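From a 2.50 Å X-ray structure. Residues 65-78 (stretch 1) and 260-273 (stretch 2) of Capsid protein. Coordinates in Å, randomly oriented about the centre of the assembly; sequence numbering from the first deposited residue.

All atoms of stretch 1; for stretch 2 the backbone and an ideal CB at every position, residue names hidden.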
# COMPACT_ATOMS: atom_id res chain seq x y z
N ASN A 65 16.68 -42.94 103.95
CA ASN A 65 17.59 -42.73 102.85
C ASN A 65 16.94 -43.04 101.51
O ASN A 65 16.11 -43.95 101.42
CB ASN A 65 18.84 -43.59 103.02
CG ASN A 65 19.70 -43.12 104.17
OD1 ASN A 65 19.42 -42.09 104.79
ND2 ASN A 65 20.77 -43.86 104.46
N PHE A 66 17.32 -42.29 100.48
CA PHE A 66 16.76 -42.50 99.16
C PHE A 66 16.96 -43.92 98.67
O PHE A 66 17.98 -44.54 98.95
CB PHE A 66 17.42 -41.58 98.12
CG PHE A 66 17.24 -40.11 98.39
CD1 PHE A 66 16.02 -39.59 98.81
CD2 PHE A 66 18.29 -39.22 98.15
CE1 PHE A 66 15.84 -38.22 98.99
CE2 PHE A 66 18.13 -37.85 98.31
CZ PHE A 66 16.90 -37.34 98.73
N ASP A 67 15.97 -44.43 97.95
CA ASP A 67 16.05 -45.75 97.33
C ASP A 67 15.22 -45.67 96.05
O ASP A 67 14.67 -44.62 95.74
CB ASP A 67 15.52 -46.86 98.26
CG ASP A 67 14.04 -46.74 98.55
OD1 ASP A 67 13.24 -46.57 97.60
OD2 ASP A 67 13.67 -46.84 99.74
N GLY A 68 15.15 -46.77 95.31
CA GLY A 68 14.37 -46.75 94.08
C GLY A 68 13.25 -47.77 94.13
O GLY A 68 12.94 -48.40 93.12
N LYS A 69 12.63 -47.91 95.29
CA LYS A 69 11.56 -48.88 95.47
C LYS A 69 10.15 -48.42 95.12
O LYS A 69 9.34 -49.22 94.64
CB LYS A 69 11.58 -49.39 96.92
CG LYS A 69 12.90 -50.00 97.34
CD LYS A 69 12.87 -50.39 98.81
CE LYS A 69 14.17 -51.05 99.23
NZ LYS A 69 14.19 -51.34 100.70
N ASN A 70 9.84 -47.15 95.36
CA ASN A 70 8.50 -46.64 95.08
C ASN A 70 8.42 -45.39 94.24
O ASN A 70 9.39 -44.63 94.12
CB ASN A 70 7.74 -46.38 96.39
CG ASN A 70 7.71 -47.58 97.30
OD1 ASN A 70 8.61 -47.78 98.11
ND2 ASN A 70 6.67 -48.41 97.17
N LEU A 71 7.25 -45.18 93.66
CA LEU A 71 6.96 -44.01 92.84
C LEU A 71 5.48 -43.72 93.02
O LEU A 71 4.69 -44.63 93.29
CB LEU A 71 7.24 -44.30 91.36
CG LEU A 71 8.70 -44.47 90.92
CD1 LEU A 71 8.75 -44.89 89.45
CD2 LEU A 71 9.46 -43.17 91.14
N TYR A 72 5.09 -42.45 92.91
CA TYR A 72 3.69 -42.11 93.04
C TYR A 72 3.07 -42.48 91.71
O TYR A 72 3.69 -42.31 90.66
CB TYR A 72 3.49 -40.61 93.27
CG TYR A 72 3.99 -40.12 94.60
CD1 TYR A 72 5.32 -39.71 94.76
CD2 TYR A 72 3.14 -40.04 95.70
CE1 TYR A 72 5.78 -39.24 95.98
CE2 TYR A 72 3.58 -39.56 96.92
CZ TYR A 72 4.90 -39.17 97.06
OH TYR A 72 5.35 -38.69 98.28
N CYS A 73 1.84 -42.99 91.75
CA CYS A 73 1.16 -43.37 90.53
C CYS A 73 -0.11 -42.55 90.35
O CYS A 73 -0.82 -42.28 91.31
CB CYS A 73 0.81 -44.86 90.57
SG CYS A 73 -0.22 -45.42 89.19
N LEU A 74 -0.37 -42.14 89.11
CA LEU A 74 -1.58 -41.39 88.81
C LEU A 74 -2.32 -42.18 87.73
O LEU A 74 -2.01 -42.09 86.55
CB LEU A 74 -1.25 -39.98 88.29
CG LEU A 74 -2.48 -39.17 87.84
CD1 LEU A 74 -3.55 -39.17 88.91
CD2 LEU A 74 -2.05 -37.75 87.52
N PRO A 75 -3.32 -42.98 88.15
CA PRO A 75 -4.11 -43.80 87.23
C PRO A 75 -5.20 -43.02 86.50
O PRO A 75 -6.37 -43.06 86.88
CB PRO A 75 -4.68 -44.87 88.15
CG PRO A 75 -4.95 -44.08 89.40
CD PRO A 75 -3.72 -43.20 89.55
N LEU A 76 -4.81 -42.32 85.43
CA LEU A 76 -5.74 -41.53 84.64
C LEU A 76 -6.85 -42.34 84.02
O LEU A 76 -7.87 -41.78 83.62
CB LEU A 76 -5.01 -40.81 83.52
CG LEU A 76 -3.89 -39.88 83.94
CD1 LEU A 76 -3.39 -39.13 82.73
CD2 LEU A 76 -4.42 -38.91 84.99
N HIS A 77 -6.65 -43.65 83.91
CA HIS A 77 -7.65 -44.52 83.31
C HIS A 77 -8.78 -44.90 84.26
O HIS A 77 -9.76 -45.54 83.84
CB HIS A 77 -6.98 -45.78 82.76
CG HIS A 77 -6.14 -46.49 83.77
ND1 HIS A 77 -6.22 -47.85 83.99
CD2 HIS A 77 -5.20 -46.03 84.63
CE1 HIS A 77 -5.36 -48.20 84.93
NE2 HIS A 77 -4.73 -47.11 85.34
N TRP A 78 -8.66 -44.53 85.53
CA TRP A 78 -9.68 -44.84 86.53
C TRP A 78 -10.82 -43.84 86.45
O TRP A 78 -10.67 -42.69 86.86
CB TRP A 78 -9.10 -44.82 87.94
CG TRP A 78 -8.18 -45.96 88.26
CD1 TRP A 78 -7.66 -46.87 87.38
CD2 TRP A 78 -7.65 -46.30 89.55
NE1 TRP A 78 -6.84 -47.76 88.04
CE2 TRP A 78 -6.81 -47.43 89.37
CE3 TRP A 78 -7.80 -45.76 90.83
CZ2 TRP A 78 -6.12 -48.02 90.44
CZ3 TRP A 78 -7.11 -46.35 91.89
CH2 TRP A 78 -6.29 -47.47 91.69
N UNK A 260 -0.57 -49.43 73.07
CA UNK A 260 -0.84 -49.45 74.50
C UNK A 260 -0.81 -48.05 75.10
O UNK A 260 -0.22 -47.12 74.53
CB UNK A 260 0.17 -50.35 75.21
N UNK A 261 -1.48 -47.91 76.23
CA UNK A 261 -1.57 -46.65 76.93
C UNK A 261 -0.88 -46.82 78.28
O UNK A 261 -1.11 -47.81 78.99
CB UNK A 261 -3.02 -46.20 77.09
N UNK A 262 -0.06 -45.84 78.65
CA UNK A 262 0.69 -45.89 79.90
C UNK A 262 0.25 -44.85 80.93
O UNK A 262 0.00 -43.69 80.58
CB UNK A 262 2.18 -45.71 79.60
N UNK A 263 0.14 -45.27 82.19
CA UNK A 263 -0.20 -44.33 83.26
C UNK A 263 1.15 -43.77 83.69
O UNK A 263 2.19 -44.31 83.31
CB UNK A 263 -0.96 -44.98 84.41
N UNK A 264 1.16 -42.71 84.48
CA UNK A 264 2.43 -42.13 84.88
C UNK A 264 2.84 -42.41 86.32
O UNK A 264 2.01 -42.69 87.18
CB UNK A 264 2.38 -40.62 84.67
N UNK A 265 4.15 -42.34 86.55
CA UNK A 265 4.74 -42.56 87.86
C UNK A 265 5.63 -41.35 88.13
O UNK A 265 6.26 -40.83 87.22
CB UNK A 265 5.52 -43.87 87.93
N UNK A 266 5.69 -40.91 89.39
CA UNK A 266 6.48 -39.73 89.72
C UNK A 266 7.20 -39.79 91.05
O UNK A 266 6.96 -40.68 91.86
CB UNK A 266 5.57 -38.50 89.71
N UNK A 267 8.06 -38.80 91.25
CA UNK A 267 8.82 -38.62 92.48
C UNK A 267 9.64 -37.36 92.31
O UNK A 267 10.16 -37.08 91.23
CB UNK A 267 9.71 -39.83 92.79
N UNK A 268 9.73 -36.56 93.37
CA UNK A 268 10.54 -35.36 93.30
C UNK A 268 11.94 -35.92 93.10
O UNK A 268 12.29 -36.94 93.70
CB UNK A 268 10.41 -34.47 94.54
N UNK A 269 12.74 -35.29 92.25
CA UNK A 269 14.09 -35.79 92.00
C UNK A 269 14.90 -35.82 93.30
O UNK A 269 15.09 -34.79 93.95
CB UNK A 269 14.80 -34.93 90.95
N UNK A 270 15.38 -37.01 93.70
CA UNK A 270 16.17 -37.18 94.93
C UNK A 270 17.57 -36.61 94.82
O UNK A 270 18.45 -37.20 94.19
CB UNK A 270 16.26 -38.66 95.29
N UNK A 271 17.80 -35.46 95.46
CA UNK A 271 19.09 -34.79 95.41
C UNK A 271 20.10 -35.19 96.49
O UNK A 271 19.87 -34.97 97.68
CB UNK A 271 18.86 -33.28 95.50
N UNK A 272 21.22 -35.78 96.06
CA UNK A 272 22.30 -36.16 96.96
C UNK A 272 23.44 -35.19 96.70
O UNK A 272 23.67 -34.80 95.56
CB UNK A 272 22.73 -37.61 96.76
N UNK A 273 24.16 -34.82 97.75
CA UNK A 273 25.29 -33.91 97.58
C UNK A 273 26.55 -34.71 97.32
O UNK A 273 26.53 -35.94 97.42
CB UNK A 273 25.47 -33.01 98.81

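Positions 260, 262 and 273 have nothing of stretch 1 within reach, so stretch 1 sets no preference. They are Asp 260, Gln 262 and Gly 273.

Position 261 points its CB toward stretch 1, but across a wide gap. A small side chain would fall short; a long or aromatic one could reach Leu 76 and His 77. It is Trp 261. Its CZ2 lies 3.7 Å from Leu 76 CB, which sits at the ring edge, and its CZ3 lies 3.5 Å from His 77 CD2.

Position 263 has its ideal CB 3.7 Å from Leu 74 O. A polar side chain could use the imidazole of His 77; an apolar one could also pack. It is Gln 263. One water accepts from Gln 263 NE2 at 3.1 Å and joins His 77 NE2 through a weak bond of 3.4 Å.

Position 264 is in an extended strand, paired with Leu 74. The carbonyl O of 264 accepts from Leu 74 N at 3.1 Å. Its side chain shares a face with those of Tyr 72 and Leu 74, so an apolar residue suits. It is Ile 264, with CG1 3.8 Å from Leu 74 CB.

Position 265 faces the other way, beside Cys 73, with Leu 71 CD1 3.7 Å from the ideal CB. Aliphatic or aromatic groups would fit. It is Phe 265. Its CE1 packs 3.7 Å from Cys 73 CB, and Cys 73 SG lies oblique to the ring.

Position 266 pairs with Tyr 72 through two backbone hydrogen bonds: 266 N to Tyr 72 O and Tyr 72 N to 266 O, both 2.8 Å. A flexible apolar chain could turn back over the strand. Met 266 does so: its CE lies 3.9 Å from Tyr 72 CB and 4.1 Å from Leu 74 CB.

Position 267 points sideways, its ideal CB 3.7 Å from Leu 71 CD2. Apolar chains suit, as do long ones with an aliphatic stem. Arg 267 places CD 3.7 Å from Leu 71 CD2; its guanidinium bonds elsewhere in the structure.

Positions 268 and 269 meet no side chain of stretch 1. They are Met 268 and Ser 269.

Position 270 aims at the Phe 66 ring, with phi -72°, which allows proline among other apolar residues. Pro 270 CB sits over the ring face, 3.6 Å from its centroid.

Position 271 points away and is Ile 271.

Position 272 passes the ring edge, where a long chain fits. Lys 272 CG packs 3.9 Å from Phe 66 CD2. A water bridges Lys 272 NZ and Phe 66 O.

Stretch 2 260-273: DWQQIFMRMSPIKG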
# COMPACT_ATOMS: atom_id res chain seq x y z
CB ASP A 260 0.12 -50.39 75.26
CG ASP A 260 1.58 -50.08 75.03
OD1 ASP A 260 1.97 -48.90 75.17
OD2 ASP A 260 2.35 -51.02 74.74
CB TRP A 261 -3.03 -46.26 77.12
CG TRP A 261 -3.21 -45.02 77.90
CD1 TRP A 261 -3.24 -43.74 77.41
CD2 TRP A 261 -3.30 -44.91 79.32
NE1 TRP A 261 -3.35 -42.84 78.45
CE2 TRP A 261 -3.39 -43.53 79.63
CE3 TRP A 261 -3.32 -45.84 80.37
CZ2 TRP A 261 -3.50 -43.06 80.95
CZ3 TRP A 261 -3.42 -45.38 81.68
CH2 TRP A 261 -3.51 -44.00 81.95
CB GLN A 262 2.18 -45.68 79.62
CG GLN A 262 2.76 -46.69 78.66
CD GLN A 262 2.74 -48.08 79.23
OE1 GLN A 262 2.61 -49.06 78.50
NE2 GLN A 262 2.88 -48.18 80.54
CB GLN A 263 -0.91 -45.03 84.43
CG GLN A 263 -0.16 -46.20 85.06
CD GLN A 263 -0.55 -47.54 84.47
OE1 GLN A 263 -0.28 -47.83 83.31
NE2 GLN A 263 -1.21 -48.37 85.28
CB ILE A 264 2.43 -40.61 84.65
CG1 ILE A 264 1.31 -39.96 85.45
CG2 ILE A 264 2.24 -40.32 83.17
CD1 ILE A 264 1.25 -38.46 85.28
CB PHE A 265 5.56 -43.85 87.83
CG PHE A 265 4.72 -45.07 87.62
CD1 PHE A 265 4.02 -45.65 88.68
CD2 PHE A 265 4.59 -45.63 86.35
CE1 PHE A 265 3.20 -46.76 88.47
CE2 PHE A 265 3.78 -46.74 86.14
CZ PHE A 265 3.09 -47.31 87.20
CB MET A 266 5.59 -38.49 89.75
CG MET A 266 4.73 -38.31 88.53
SD MET A 266 3.10 -37.71 89.01
CE MET A 266 2.45 -39.21 89.77
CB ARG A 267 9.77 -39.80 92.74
CG ARG A 267 11.06 -39.78 91.95
CD ARG A 267 12.01 -40.87 92.41
NE ARG A 267 13.26 -40.87 91.66
CZ ARG A 267 14.27 -41.71 91.88
NH1 ARG A 267 14.18 -42.62 92.83
NH2 ARG A 267 15.36 -41.63 91.14
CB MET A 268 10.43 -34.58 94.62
CG MET A 268 11.13 -33.23 94.62
SD MET A 268 10.30 -31.87 93.73
CE MET A 268 8.97 -32.70 92.99
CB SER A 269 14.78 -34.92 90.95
OG SER A 269 15.92 -35.58 90.43
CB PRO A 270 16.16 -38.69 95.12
CG PRO A 270 16.20 -39.19 93.70
CD PRO A 270 15.20 -38.30 93.01
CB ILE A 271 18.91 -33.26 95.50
CG1 ILE A 271 17.84 -32.80 94.51
CG2 ILE A 271 20.24 -32.57 95.20
CD1 ILE A 271 18.14 -33.13 93.07
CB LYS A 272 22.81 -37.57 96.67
CG LYS A 272 22.01 -38.68 97.30
CD LYS A 272 22.75 -40.00 97.17
CE LYS A 272 21.91 -41.15 97.71
NZ LYS A 272 22.57 -42.49 97.57
O HOH W 1 20.45 -43.44 99.65
O HOH W 2 -2.78 -47.99 87.93
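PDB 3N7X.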